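Local coordinates for choline binding protein A (Lactobacillus salivarius str. Ren, PDB 5GT1), which probably acts as a surface-layer adhesin in attachment to intestinal epithelial cells and carries, in the part described here, a zinc-binding domain of the M23 peptidase family, at residues A[73-78]-A[102-107]; A[77-82]-A[119-124]; A[107-112]-A[130-135]; A[114-119]-A[126-131]; A[139-144]-A[157-162]. All blocks are in the same frame, centred on the assembly; numbering follows the deposited sequence.

Contact 1: A[73-78]-A[102-107]; sequences HAVHSG and FVYQEA
The F102 ring has water 1 above one face, set toward the rim, while H76 and V75 approach it obliquely. The H76 and F102 ring planes are nearly parallel, 19° apart, but slid so far that they barely overlap; H76 CB touches F102 CZ at 3.3 Å. H76 CG lies opposite its backbone N (chi1 -169°), which brings CG and ND1 beside F102 CZ. At the edge of the Y104 ring, near its plane, sits V75 N, which donates to Y104 OH over 2.9 Å. Water 1, also at this edge, is 2.7 Å from Y104 OH and donates to H76 O. V75 CG2 sits between F102 CD1 (3.6 Å) and Y104 OH (3.5 Å). H76 ND1 bonds S77 O, and NE2 is hydrogen-bonded to D23 OD1. Replacing H76 by an alanine would keep CB on F102 but is likely to lose the imidazole beside CZ and leave D23 without its mate. Two buried aromatics of strand 101-108 thus hold this M23-domain loop, the phenol hydroxyl serving backbone polar groups.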
# COMPACT_ATOMS: atom_id res chain seq x y z
N HIS A 73 -1.77 -7.68 -5.97
CA HIS A 73 -2.42 -7.07 -7.15
C HIS A 73 -2.50 -5.58 -7.00
O HIS A 73 -2.88 -5.09 -5.93
CB HIS A 73 -3.83 -7.64 -7.34
CG HIS A 73 -3.84 -9.10 -7.77
ND1 HIS A 73 -3.72 -10.12 -6.89
CD2 HIS A 73 -3.96 -9.68 -9.02
CE1 HIS A 73 -3.76 -11.30 -7.55
NE2 HIS A 73 -3.90 -11.03 -8.86
N ALA A 74 -2.17 -4.84 -8.06
CA ALA A 74 -2.20 -3.38 -8.01
C ALA A 74 -3.62 -2.93 -7.72
O ALA A 74 -4.59 -3.46 -8.30
CB ALA A 74 -1.71 -2.81 -9.33
N VAL A 75 -3.75 -1.95 -6.83
CA VAL A 75 -5.07 -1.47 -6.39
C VAL A 75 -5.63 -0.42 -7.36
O VAL A 75 -6.81 -0.06 -7.27
CB VAL A 75 -5.06 -0.92 -4.94
CG1 VAL A 75 -4.55 -1.98 -3.97
CG2 VAL A 75 -4.24 0.37 -4.82
N HIS A 76 -4.77 0.05 -8.27
CA HIS A 76 -5.10 1.14 -9.18
C HIS A 76 -4.04 1.22 -10.24
O HIS A 76 -2.90 0.83 -10.01
CB HIS A 76 -5.14 2.46 -8.39
CG HIS A 76 -5.73 3.62 -9.17
ND1 HIS A 76 -4.98 4.42 -9.96
CD2 HIS A 76 -7.03 4.11 -9.23
CE1 HIS A 76 -5.78 5.37 -10.53
NE2 HIS A 76 -7.03 5.18 -10.08
N SER A 77 -4.40 1.73 -11.42
CA SER A 77 -3.45 1.90 -12.52
C SER A 77 -2.40 2.97 -12.26
O SER A 77 -2.57 3.83 -11.41
CB SER A 77 -4.20 2.22 -13.82
OG SER A 77 -5.15 1.18 -14.09
N GLY A 78 -1.29 2.91 -12.98
CA GLY A 78 -0.26 3.93 -12.80
C GLY A 78 1.01 3.51 -13.48
O GLY A 78 1.03 2.53 -14.23
N PHE A 102 1.05 5.51 -4.84
CA PHE A 102 0.80 4.27 -4.10
C PHE A 102 2.13 3.67 -3.69
O PHE A 102 3.03 3.53 -4.52
CB PHE A 102 0.04 3.28 -5.00
CG PHE A 102 -1.26 3.83 -5.54
CD1 PHE A 102 -2.47 3.56 -4.89
CD2 PHE A 102 -1.30 4.58 -6.73
CE1 PHE A 102 -3.67 4.06 -5.39
CE2 PHE A 102 -2.48 5.08 -7.23
CZ PHE A 102 -3.67 4.82 -6.56
N VAL A 103 2.27 3.31 -2.42
CA VAL A 103 3.48 2.63 -1.94
C VAL A 103 3.13 1.21 -1.49
O VAL A 103 2.30 1.03 -0.59
CB VAL A 103 4.16 3.42 -0.80
CG1 VAL A 103 5.48 2.76 -0.39
CG2 VAL A 103 4.37 4.87 -1.23
N TYR A 104 3.74 0.20 -2.11
CA TYR A 104 3.57 -1.18 -1.68
C TYR A 104 4.85 -1.57 -0.97
O TYR A 104 5.92 -1.63 -1.59
CB TYR A 104 3.35 -2.13 -2.88
CG TYR A 104 2.16 -1.77 -3.75
CD1 TYR A 104 0.95 -2.47 -3.63
CD2 TYR A 104 2.23 -0.74 -4.69
CE1 TYR A 104 -0.16 -2.14 -4.42
CE2 TYR A 104 1.13 -0.40 -5.47
CZ TYR A 104 -0.06 -1.11 -5.32
OH TYR A 104 -1.15 -0.78 -6.11
N GLN A 105 4.77 -1.85 0.32
CA GLN A 105 5.99 -2.08 1.09
C GLN A 105 5.84 -3.28 2.02
O GLN A 105 4.73 -3.79 2.21
CB GLN A 105 6.35 -0.82 1.88
CG GLN A 105 5.39 -0.55 3.03
CD GLN A 105 5.63 0.78 3.70
OE1 GLN A 105 5.63 1.82 3.05
NE2 GLN A 105 5.81 0.76 5.03
N GLU A 106 6.98 -3.73 2.57
CA GLU A 106 7.07 -4.79 3.58
C GLU A 106 6.66 -6.21 3.18
O GLU A 106 6.95 -7.17 3.90
CB GLU A 106 6.39 -4.35 4.88
CG GLU A 106 7.08 -3.14 5.49
CD GLU A 106 6.37 -2.66 6.71
OE1 GLU A 106 6.52 -3.31 7.78
OE2 GLU A 106 5.64 -1.65 6.60
N ALA A 107 6.02 -6.35 2.02
CA ALA A 107 5.54 -7.65 1.55
C ALA A 107 6.65 -8.53 0.97
O ALA A 107 6.47 -9.74 0.83
CB ALA A 107 4.47 -7.45 0.48
O HOH W 1 -1.32 1.28 -7.80

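Contact 2: A[77-82]-A[119-124]; sequences SGVVTQ and GQQINT
Backbone hydrogen bonds join G78 and I122 in both directions: I122 N donates to G78 O at 2.8 Å, and G78 N returns a bond of 2.9 Å to I122 O. Two further bonds extend the pairing. V80 N donates to Q120 O, and G119 N reaches V80 O at 2.7 Å. At the other end a side chain takes over, since S77 OG accepts from T124 N at 3.2 Å; with OG anti to its own carbonyl carbon (chi1 -57°), the hydroxyl is brought to that amide. T124 OG1 in turn bonds T24. Around the non-hydrogen-bonded pair V79 and Q121, packing is lighter. V79 CG2 rests against the backbone, 3.6 Å from G119 O, and the bent chain of Q121 folds back so that its OE1 comes within 4.0 Å of V79 CB. On the buried side, V80 CG2 and I122 CG2 meet at 4.1 Å, the two side chains crossing at about a right angle; V93 and V95 of strand 92-96 and V116 continue this apolar layer. The result is a short antiparallel edge pairing in which the two-residue strand 121-122 is fastened to strand 78-86 mainly through its main chain, with one serine hydroxyl carrying the grip beyond the last strand pair.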
# COMPACT_ATOMS: atom_id res chain seq x y z
N SER A 77 -4.40 1.73 -11.42
CA SER A 77 -3.45 1.90 -12.52
C SER A 77 -2.40 2.97 -12.26
O SER A 77 -2.57 3.83 -11.41
CB SER A 77 -4.20 2.22 -13.82
OG SER A 77 -5.15 1.18 -14.09
N GLY A 78 -1.29 2.91 -12.98
CA GLY A 78 -0.26 3.93 -12.80
C GLY A 78 1.01 3.51 -13.48
O GLY A 78 1.03 2.53 -14.23
N VAL A 79 2.08 4.24 -13.22
CA VAL A 79 3.40 3.88 -13.71
C VAL A 79 4.35 3.66 -12.53
O VAL A 79 4.35 4.43 -11.56
CB VAL A 79 3.96 4.95 -14.70
CG1 VAL A 79 4.13 6.28 -14.00
CG2 VAL A 79 5.28 4.49 -15.29
N VAL A 80 5.15 2.60 -12.60
CA VAL A 80 6.12 2.33 -11.55
C VAL A 80 7.23 3.39 -11.64
O VAL A 80 7.90 3.51 -12.67
CB VAL A 80 6.69 0.90 -11.67
CG1 VAL A 80 7.74 0.63 -10.59
CG2 VAL A 80 5.57 -0.14 -11.62
N THR A 81 7.42 4.15 -10.57
CA THR A 81 8.40 5.24 -10.56
C THR A 81 9.66 4.86 -9.80
O THR A 81 10.75 5.38 -10.08
CB THR A 81 7.83 6.55 -9.98
OG1 THR A 81 7.28 6.31 -8.68
CG2 THR A 81 6.75 7.11 -10.87
N GLN A 82 9.53 3.96 -8.85
CA GLN A 82 10.62 3.68 -7.94
C GLN A 82 10.51 2.29 -7.33
O GLN A 82 9.41 1.85 -6.95
CB GLN A 82 10.66 4.75 -6.85
CG GLN A 82 11.92 4.78 -6.01
CD GLN A 82 11.90 5.92 -5.01
OE1 GLN A 82 11.73 7.09 -5.38
NE2 GLN A 82 12.07 5.60 -3.74
N GLY A 119 9.35 2.35 -14.66
CA GLY A 119 8.89 2.74 -15.99
C GLY A 119 7.73 1.93 -16.53
O GLY A 119 7.10 2.31 -17.52
N GLN A 120 7.41 0.81 -15.87
CA GLN A 120 6.34 -0.07 -16.34
C GLN A 120 4.96 0.55 -16.12
O GLN A 120 4.64 1.02 -15.02
CB GLN A 120 6.42 -1.41 -15.63
CG GLN A 120 5.53 -2.48 -16.23
CD GLN A 120 5.82 -3.85 -15.64
OE1 GLN A 120 6.92 -4.12 -15.17
NE2 GLN A 120 4.82 -4.72 -15.68
N GLN A 121 4.15 0.54 -17.18
CA GLN A 121 2.74 0.93 -17.09
C GLN A 121 1.97 -0.23 -16.50
O GLN A 121 2.04 -1.35 -17.01
CB GLN A 121 2.18 1.24 -18.47
CG GLN A 121 2.93 2.32 -19.24
CD GLN A 121 2.70 3.72 -18.68
OE1 GLN A 121 1.75 3.96 -17.92
NE2 GLN A 121 3.58 4.65 -19.06
N ILE A 122 1.23 0.01 -15.42
CA ILE A 122 0.44 -1.06 -14.82
C ILE A 122 -1.04 -0.71 -14.73
O ILE A 122 -1.42 0.46 -14.60
CB ILE A 122 0.99 -1.52 -13.46
CG1 ILE A 122 0.85 -0.43 -12.40
CG2 ILE A 122 2.45 -1.98 -13.55
CD1 ILE A 122 0.66 -0.99 -11.02
N ASN A 123 -1.87 -1.74 -14.84
CA ASN A 123 -3.31 -1.62 -14.73
C ASN A 123 -3.78 -2.23 -13.43
O ASN A 123 -3.13 -3.13 -12.91
CB ASN A 123 -3.99 -2.35 -15.89
CG ASN A 123 -3.80 -1.62 -17.22
OD1 ASN A 123 -3.85 -0.39 -17.28
ND2 ASN A 123 -3.60 -2.38 -18.28
N THR A 124 -4.89 -1.74 -12.91
CA THR A 124 -5.51 -2.32 -11.72
C THR A 124 -5.51 -3.85 -11.86
O THR A 124 -5.87 -4.39 -12.93
CB THR A 124 -6.95 -1.82 -11.56
OG1 THR A 124 -6.94 -0.39 -11.57
CG2 THR A 124 -7.57 -2.30 -10.26

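Contact 3: A[107-112]-A[130-135]; sequences AFSNKG and YRDTSH
D132 meets S109 through both carboxylate oxygens: OD2 accepts from S109 N at 2.9 Å on its syn lone pair, and OD1 accepts from S109 OG in a bond modelled at 2.5 Å, so short that its exact length is doubtful. The serine OG lies between its backbone N and carbonyl carbon (chi1 71°), which turns it to the same carboxylate that its amide already holds. Beside this grip, D132 N donates to A107 O over 3.0 Å, and R131 CA makes a CH...O contact with that carbonyl. A107 CB packs against R131 CG at 3.8 Å and also sits over the centre of the neighbouring F108 ring. The edge of that ring reaches Y130 O in its plane, with CD1 3.4 Å away. Segment 130-135 leads into the His-X-His motif of M23 metallopeptidases, with H135 its first histidine and the zinc ligand H137 its second; the H135 side chain lies about 4 Å (nearest atoms) from those of D61 and H137. A serine here instead of F108 would probably open a gap beside Y130 and leave A107 CB without the ring it rests on. T133 lays CG2 against S109 N at 3.8 Å, while its OG1 bonds E106 O. Farther out, the guanidinium of R131 is held by the carbonyls of H67 and G69 and makes a cation-pi contact with F29.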
# COMPACT_ATOMS: atom_id res chain seq x y z
N ALA A 107 6.02 -6.35 2.02
CA ALA A 107 5.54 -7.65 1.55
C ALA A 107 6.65 -8.53 0.97
O ALA A 107 6.47 -9.74 0.83
CB ALA A 107 4.47 -7.45 0.48
N PHE A 108 7.77 -7.92 0.59
CA PHE A 108 8.75 -8.60 -0.26
C PHE A 108 10.09 -8.74 0.49
O PHE A 108 10.76 -7.74 0.78
CB PHE A 108 8.92 -7.83 -1.58
CG PHE A 108 7.62 -7.28 -2.14
CD1 PHE A 108 6.66 -8.14 -2.67
CD2 PHE A 108 7.34 -5.91 -2.11
CE1 PHE A 108 5.45 -7.65 -3.16
CE2 PHE A 108 6.15 -5.41 -2.63
CZ PHE A 108 5.20 -6.28 -3.15
N SER A 109 10.45 -9.98 0.84
CA SER A 109 11.66 -10.23 1.63
C SER A 109 12.93 -9.91 0.84
O SER A 109 13.98 -9.70 1.42
CB SER A 109 11.71 -11.67 2.16
OG SER A 109 11.96 -12.59 1.09
N ASN A 110 12.82 -9.86 -0.48
CA ASN A 110 13.90 -9.42 -1.35
C ASN A 110 13.36 -8.92 -2.67
O ASN A 110 12.22 -9.24 -3.04
CB ASN A 110 14.90 -10.55 -1.59
CG ASN A 110 14.34 -11.64 -2.43
OD1 ASN A 110 14.65 -11.73 -3.62
ND2 ASN A 110 13.47 -12.47 -1.84
N LYS A 111 14.18 -8.15 -3.38
CA LYS A 111 13.77 -7.50 -4.62
C LYS A 111 13.36 -8.49 -5.70
O LYS A 111 12.59 -8.14 -6.59
CB LYS A 111 14.87 -6.55 -5.14
CG LYS A 111 14.91 -5.22 -4.40
CD LYS A 111 16.18 -4.41 -4.64
CE LYS A 111 16.43 -3.49 -3.44
NZ LYS A 111 17.10 -2.19 -3.76
N GLY A 112 13.88 -9.71 -5.62
CA GLY A 112 13.50 -10.77 -6.55
C GLY A 112 12.03 -11.13 -6.44
O GLY A 112 11.47 -11.68 -7.38
N TYR A 130 5.21 -10.79 -5.17
CA TYR A 130 4.71 -11.90 -4.36
C TYR A 130 5.06 -11.67 -2.89
O TYR A 130 6.22 -11.47 -2.56
CB TYR A 130 5.26 -13.24 -4.88
CG TYR A 130 4.70 -13.52 -6.25
CD1 TYR A 130 3.55 -14.27 -6.39
CD2 TYR A 130 5.27 -12.93 -7.40
CE1 TYR A 130 2.98 -14.49 -7.64
CE2 TYR A 130 4.71 -13.14 -8.65
CZ TYR A 130 3.58 -13.92 -8.76
OH TYR A 130 3.02 -14.13 -9.99
N ARG A 131 4.04 -11.67 -2.04
CA ARG A 131 4.26 -11.47 -0.61
C ARG A 131 4.80 -12.76 0.00
O ARG A 131 4.18 -13.81 -0.09
CB ARG A 131 2.95 -11.07 0.11
CG ARG A 131 3.10 -10.86 1.61
CD ARG A 131 1.75 -10.62 2.29
NE ARG A 131 0.76 -11.67 1.98
CZ ARG A 131 -0.55 -11.59 2.23
NH1 ARG A 131 -1.08 -10.53 2.82
NH2 ARG A 131 -1.34 -12.60 1.88
N ASP A 132 5.95 -12.66 0.65
CA ASP A 132 6.47 -13.82 1.37
C ASP A 132 6.78 -13.46 2.82
O ASP A 132 7.46 -14.22 3.51
CB ASP A 132 7.70 -14.39 0.66
CG ASP A 132 8.85 -13.40 0.58
OD1 ASP A 132 9.98 -13.86 0.32
OD2 ASP A 132 8.63 -12.18 0.78
N THR A 133 6.29 -12.31 3.27
CA THR A 133 6.44 -11.90 4.65
C THR A 133 5.06 -11.96 5.31
O THR A 133 4.09 -12.35 4.67
CB THR A 133 6.98 -10.46 4.77
OG1 THR A 133 5.99 -9.55 4.29
CG2 THR A 133 8.30 -10.27 4.00
N SER A 134 4.98 -11.54 6.57
CA SER A 134 3.71 -11.61 7.27
C SER A 134 2.66 -10.60 6.78
O SER A 134 1.49 -10.74 7.10
CB SER A 134 3.93 -11.43 8.77
OG SER A 134 4.41 -10.12 9.02
N HIS A 135 3.08 -9.55 6.07
CA HIS A 135 2.11 -8.54 5.59
C HIS A 135 2.59 -7.64 4.50
O HIS A 135 3.80 -7.44 4.30
CB HIS A 135 1.60 -7.66 6.74
CG HIS A 135 2.64 -6.72 7.28
ND1 HIS A 135 3.73 -7.15 7.94
CD2 HIS A 135 2.73 -5.33 7.23
CE1 HIS A 135 4.49 -6.10 8.30
NE2 HIS A 135 3.88 -4.98 7.87

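Contact 4: A[114-119]-A[126-131]; sequences ISVKVG and DVIGYR. With EDO (1,2-ethanediol), chain D.
S115 N donates to I128 O at 2.8 Å in a fairly straight bond. The same oxygen takes a second, weak bond from V116 N at 3.5 Å, and so serves two successive amides of the segment 114-119. The S115 hydroxyl has several partners: OG is 3.0 Å from O1 of a 1,2-ethanediol, probably from the crystallisation liquor, and 3.3 Å from water 2, which also binds Y130 OH and so links the two hydroxyls. That OG stands at the edge of the Y130 ring, near its plane, 3.4 Å from CE2; chi1 of -60° sets it beside its own backbone N and directs it there. Methyl groups pack against the carbonyls: V116 CG1 touches V127 O at 3.5 Å, and I114 CG2 lies 3.6 Å from I128 O. V116 and I128 make a looser apolar contact through their CG2 methyls. At G129 the backbones of I114 and G129 come within 4.1 Å at their CA atoms, and a side chain there would run into I114 CA. Residues 114-116 therefore lie beside strand 127-130, whose G129 and I128 also bond the backbone of V72 in strand 71-73, while I114, V116 and I128 converge on V93 of strand 92-96 and I114 and I128 reach F108.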
# COMPACT_ATOMS: atom_id res chain seq x y z
N ILE A 114 9.72 -8.94 -6.39
CA ILE A 114 8.99 -7.89 -7.10
C ILE A 114 8.96 -8.23 -8.59
O ILE A 114 9.99 -8.59 -9.18
CB ILE A 114 9.59 -6.49 -6.81
CG1 ILE A 114 9.46 -6.19 -5.30
CG2 ILE A 114 8.90 -5.44 -7.68
CD1 ILE A 114 10.29 -5.04 -4.76
N SER A 115 7.78 -8.12 -9.20
CA SER A 115 7.55 -8.56 -10.58
C SER A 115 7.63 -7.42 -11.59
O SER A 115 7.79 -7.68 -12.79
CB SER A 115 6.17 -9.20 -10.71
OG SER A 115 6.07 -10.32 -9.87
N VAL A 116 7.50 -6.19 -11.12
CA VAL A 116 7.43 -5.02 -12.00
C VAL A 116 8.81 -4.34 -12.05
O VAL A 116 9.65 -4.61 -11.21
CB VAL A 116 6.32 -4.03 -11.57
CG1 VAL A 116 4.93 -4.67 -11.73
CG2 VAL A 116 6.52 -3.58 -10.13
N LYS A 117 9.01 -3.48 -13.05
CA LYS A 117 10.25 -2.70 -13.22
C LYS A 117 9.90 -1.23 -13.30
O LYS A 117 8.83 -0.87 -13.80
CB LYS A 117 10.97 -3.11 -14.51
CG LYS A 117 11.14 -4.61 -14.70
CD LYS A 117 12.47 -5.11 -14.15
N VAL A 118 10.82 -0.37 -12.88
CA VAL A 118 10.63 1.07 -13.00
C VAL A 118 10.31 1.44 -14.47
O VAL A 118 10.90 0.88 -15.40
CB VAL A 118 11.86 1.85 -12.49
CG1 VAL A 118 11.76 3.34 -12.80
CG2 VAL A 118 12.05 1.60 -10.99
N GLY A 119 9.35 2.35 -14.66
CA GLY A 119 8.89 2.74 -15.99
C GLY A 119 7.73 1.93 -16.53
O GLY A 119 7.10 2.31 -17.52
N ASP A 126 -2.91 -5.89 -12.03
CA ASP A 126 -1.56 -6.38 -12.42
C ASP A 126 -0.74 -6.78 -11.17
O ASP A 126 -0.80 -6.11 -10.13
CB ASP A 126 -0.77 -5.34 -13.22
CG ASP A 126 -1.28 -5.15 -14.65
OD1 ASP A 126 -2.20 -5.88 -15.09
OD2 ASP A 126 -0.76 -4.25 -15.34
N VAL A 127 0.05 -7.85 -11.28
CA VAL A 127 0.80 -8.32 -10.12
C VAL A 127 2.02 -7.43 -9.88
O VAL A 127 2.89 -7.28 -10.76
CB VAL A 127 1.20 -9.81 -10.26
CG1 VAL A 127 2.07 -10.25 -9.08
CG2 VAL A 127 -0.06 -10.67 -10.34
N ILE A 128 2.09 -6.84 -8.69
CA ILE A 128 3.25 -6.03 -8.27
C ILE A 128 4.43 -6.95 -7.92
O ILE A 128 5.60 -6.66 -8.24
CB ILE A 128 2.90 -5.15 -7.05
CG1 ILE A 128 1.76 -4.18 -7.38
CG2 ILE A 128 4.14 -4.41 -6.51
CD1 ILE A 128 2.06 -3.21 -8.51
N GLY A 129 4.10 -8.04 -7.24
CA GLY A 129 5.08 -9.00 -6.79
C GLY A 129 4.40 -10.00 -5.89
O GLY A 129 3.16 -10.04 -5.83
N TYR A 130 5.21 -10.79 -5.17
CA TYR A 130 4.71 -11.90 -4.36
C TYR A 130 5.06 -11.67 -2.89
O TYR A 130 6.22 -11.47 -2.56
CB TYR A 130 5.26 -13.24 -4.88
CG TYR A 130 4.70 -13.52 -6.25
CD1 TYR A 130 3.55 -14.27 -6.39
CD2 TYR A 130 5.27 -12.93 -7.40
CE1 TYR A 130 2.98 -14.49 -7.64
CE2 TYR A 130 4.71 -13.14 -8.65
CZ TYR A 130 3.58 -13.92 -8.76
OH TYR A 130 3.02 -14.13 -9.99
N ARG A 131 4.04 -11.67 -2.04
CA ARG A 131 4.26 -11.47 -0.61
C ARG A 131 4.80 -12.76 0.00
O ARG A 131 4.18 -13.81 -0.09
CB ARG A 131 2.95 -11.07 0.11
CG ARG A 131 3.10 -10.86 1.61
CD ARG A 131 1.75 -10.62 2.29
NE ARG A 131 0.76 -11.67 1.98
CZ ARG A 131 -0.55 -11.59 2.23
NH1 ARG A 131 -1.08 -10.53 2.82
NH2 ARG A 131 -1.34 -12.60 1.88
C1 EDO D . 9.18 -12.26 -11.21
O1 EDO D . 7.75 -12.36 -11.30
C2 EDO D . 9.56 -11.97 -9.77
O2 EDO D . 8.64 -12.66 -8.90
O HOH W 2 4.09 -12.09 -11.81

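Contact 5: A[139-144]-A[157-162]; sequences GITRET and NGTWLD
T141 and W160 form the close-packed part of the contact. T141 CB lies over one face of the six-membered ring in a CH-pi contact, 4.2 Å from its centroid, and T141 CG2 touches W160 CZ3 at 3.8 Å. The edge of the indole meets I140 N, 3.6 Å from CE3, and G139 C, 3.8 Å from CZ3; a side chain on G139 would collide with the ring. NE1 of the indole bonds A149 O in helix 146-151. With chi1 at 180°, T141 OG1 points away from its own amide nitrogen and donates to T159 O at 2.7 Å, from above the carbonyl plane; it also accepts from E143 N in an ST turn, so one hydroxyl ties two chain segments. L161 N reaches I140 O at 2.9 Å, the one direct backbone bond between the two segments. Toward the looser side, water takes over. Water 4 joins R142 N to T159 O, and water 3 joins I140 N to L161 O. R142 meets L161 only distantly, its guanidinium turning to a salt bridge with E99. N157 steadies the incoming turn, its OD1 receiving both T159 N and T159 OG1 on one face. The short, loosely paired strand 160-161 is thus joined to strand 135-141, which bears the zinc ligand H137, largely by a threonine hydroxyl, an indole face and bridging waters.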
# COMPACT_ATOMS: atom_id res chain seq x y z
N GLY A 139 0.39 2.21 1.27
CA GLY A 139 0.25 3.63 1.60
C GLY A 139 -0.19 4.39 0.37
O GLY A 139 0.22 4.08 -0.75
N ILE A 140 -1.04 5.40 0.58
CA ILE A 140 -1.52 6.24 -0.51
C ILE A 140 -1.39 7.71 -0.12
O ILE A 140 -1.81 8.10 0.98
CB ILE A 140 -2.98 5.91 -0.91
CG1 ILE A 140 -3.11 4.42 -1.30
CG2 ILE A 140 -3.40 6.79 -2.10
CD1 ILE A 140 -4.54 3.99 -1.63
N THR A 141 -0.83 8.53 -1.02
CA THR A 141 -0.65 9.96 -0.77
C THR A 141 -0.85 10.72 -2.06
O THR A 141 -0.56 10.20 -3.14
CB THR A 141 0.75 10.27 -0.14
OG1 THR A 141 0.89 11.69 0.09
CG2 THR A 141 1.89 9.82 -1.06
N ARG A 142 -1.35 11.96 -1.98
CA ARG A 142 -1.32 12.80 -3.19
C ARG A 142 0.07 13.38 -3.46
O ARG A 142 0.37 13.78 -4.59
CB ARG A 142 -2.36 13.92 -3.14
CG ARG A 142 -3.78 13.42 -3.28
CD ARG A 142 -4.75 14.59 -3.30
NE ARG A 142 -6.05 14.14 -2.81
CZ ARG A 142 -7.07 13.81 -3.60
NH1 ARG A 142 -6.93 13.89 -4.91
NH2 ARG A 142 -8.21 13.41 -3.06
N GLU A 143 0.90 13.41 -2.42
CA GLU A 143 2.27 13.94 -2.52
C GLU A 143 3.05 13.23 -3.62
O GLU A 143 2.99 12.00 -3.77
CB GLU A 143 3.01 13.85 -1.17
CG GLU A 143 4.47 14.31 -1.18
CD GLU A 143 4.64 15.78 -1.57
OE1 GLU A 143 4.12 16.65 -0.84
OE2 GLU A 143 5.28 16.05 -2.63
N THR A 144 3.78 14.03 -4.38
CA THR A 144 4.46 13.59 -5.57
C THR A 144 5.91 13.18 -5.21
O THR A 144 6.48 12.28 -5.83
CB THR A 144 4.32 14.72 -6.62
OG1 THR A 144 3.76 14.20 -7.83
CG2 THR A 144 5.62 15.43 -6.87
N ASN A 157 -1.05 14.57 9.42
CA ASN A 157 -1.23 15.93 8.96
C ASN A 157 -1.89 16.04 7.59
O ASN A 157 -1.82 17.08 6.94
CB ASN A 157 0.12 16.66 8.96
CG ASN A 157 1.10 16.08 7.96
OD1 ASN A 157 0.87 15.01 7.38
ND2 ASN A 157 2.20 16.79 7.74
N GLY A 158 -2.51 14.95 7.14
CA GLY A 158 -3.14 14.94 5.82
C GLY A 158 -2.24 14.44 4.69
O GLY A 158 -2.71 14.31 3.57
N THR A 159 -0.97 14.15 4.98
CA THR A 159 -0.08 13.63 3.94
C THR A 159 -0.59 12.28 3.39
O THR A 159 -0.75 12.11 2.18
CB THR A 159 1.37 13.46 4.47
OG1 THR A 159 1.87 14.74 4.87
CG2 THR A 159 2.28 12.88 3.39
N TRP A 160 -0.82 11.35 4.30
CA TRP A 160 -1.26 10.00 3.96
C TRP A 160 -2.74 9.91 4.10
O TRP A 160 -3.34 10.53 4.98
CB TRP A 160 -0.56 8.98 4.87
CG TRP A 160 0.93 8.96 4.64
CD1 TRP A 160 1.94 9.59 5.40
CD2 TRP A 160 1.64 8.31 3.54
NE1 TRP A 160 3.17 9.36 4.86
CE2 TRP A 160 3.07 8.60 3.73
CE3 TRP A 160 1.25 7.53 2.45
CZ2 TRP A 160 4.04 8.11 2.86
CZ3 TRP A 160 2.23 7.06 1.58
CH2 TRP A 160 3.60 7.33 1.78
N LEU A 161 -3.35 9.14 3.19
CA LEU A 161 -4.78 8.96 3.13
C LEU A 161 -5.15 7.53 3.49
O LEU A 161 -4.34 6.61 3.34
CB LEU A 161 -5.29 9.29 1.72
CG LEU A 161 -4.78 10.61 1.13
CD1 LEU A 161 -5.14 10.74 -0.34
CD2 LEU A 161 -5.29 11.81 1.94
N ASP A 162 -6.38 7.34 3.96
CA ASP A 162 -6.85 6.02 4.37
C ASP A 162 -7.08 5.15 3.12
O ASP A 162 -8.02 5.41 2.37
CB ASP A 162 -8.13 6.14 5.19
CG ASP A 162 -8.63 4.79 5.71
OD1 ASP A 162 -8.08 3.72 5.33
OD2 ASP A 162 -9.60 4.80 6.49
O HOH W 3 -1.85 5.64 3.29
O HOH W 4 -2.23 13.51 0.33

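How the contacts relate
In space, contacts 1, 2 and 4 form a close group: contact 1 lies about 9 Å, centre to centre, from both of the others, which are also about 9 Å apart. Contacts 1 and 2 share S77 and G78, contacts 2 and 4 share G119, and contacts 3 and 4 share Y130 and R131. Along the chain, contact 1 closes before contacts 3 and 4 open, and contact 5 comes last. Segments of contact 2 alternate with those of 3 and 4, weaving the loops after strand 101-108 back onto strand 78-86. Contact 5 stands about 23 Å from contact 3, across the chain's centre, yet strand 135-141, which carries the zinc ligand H137, runs from contact 3 to contact 5.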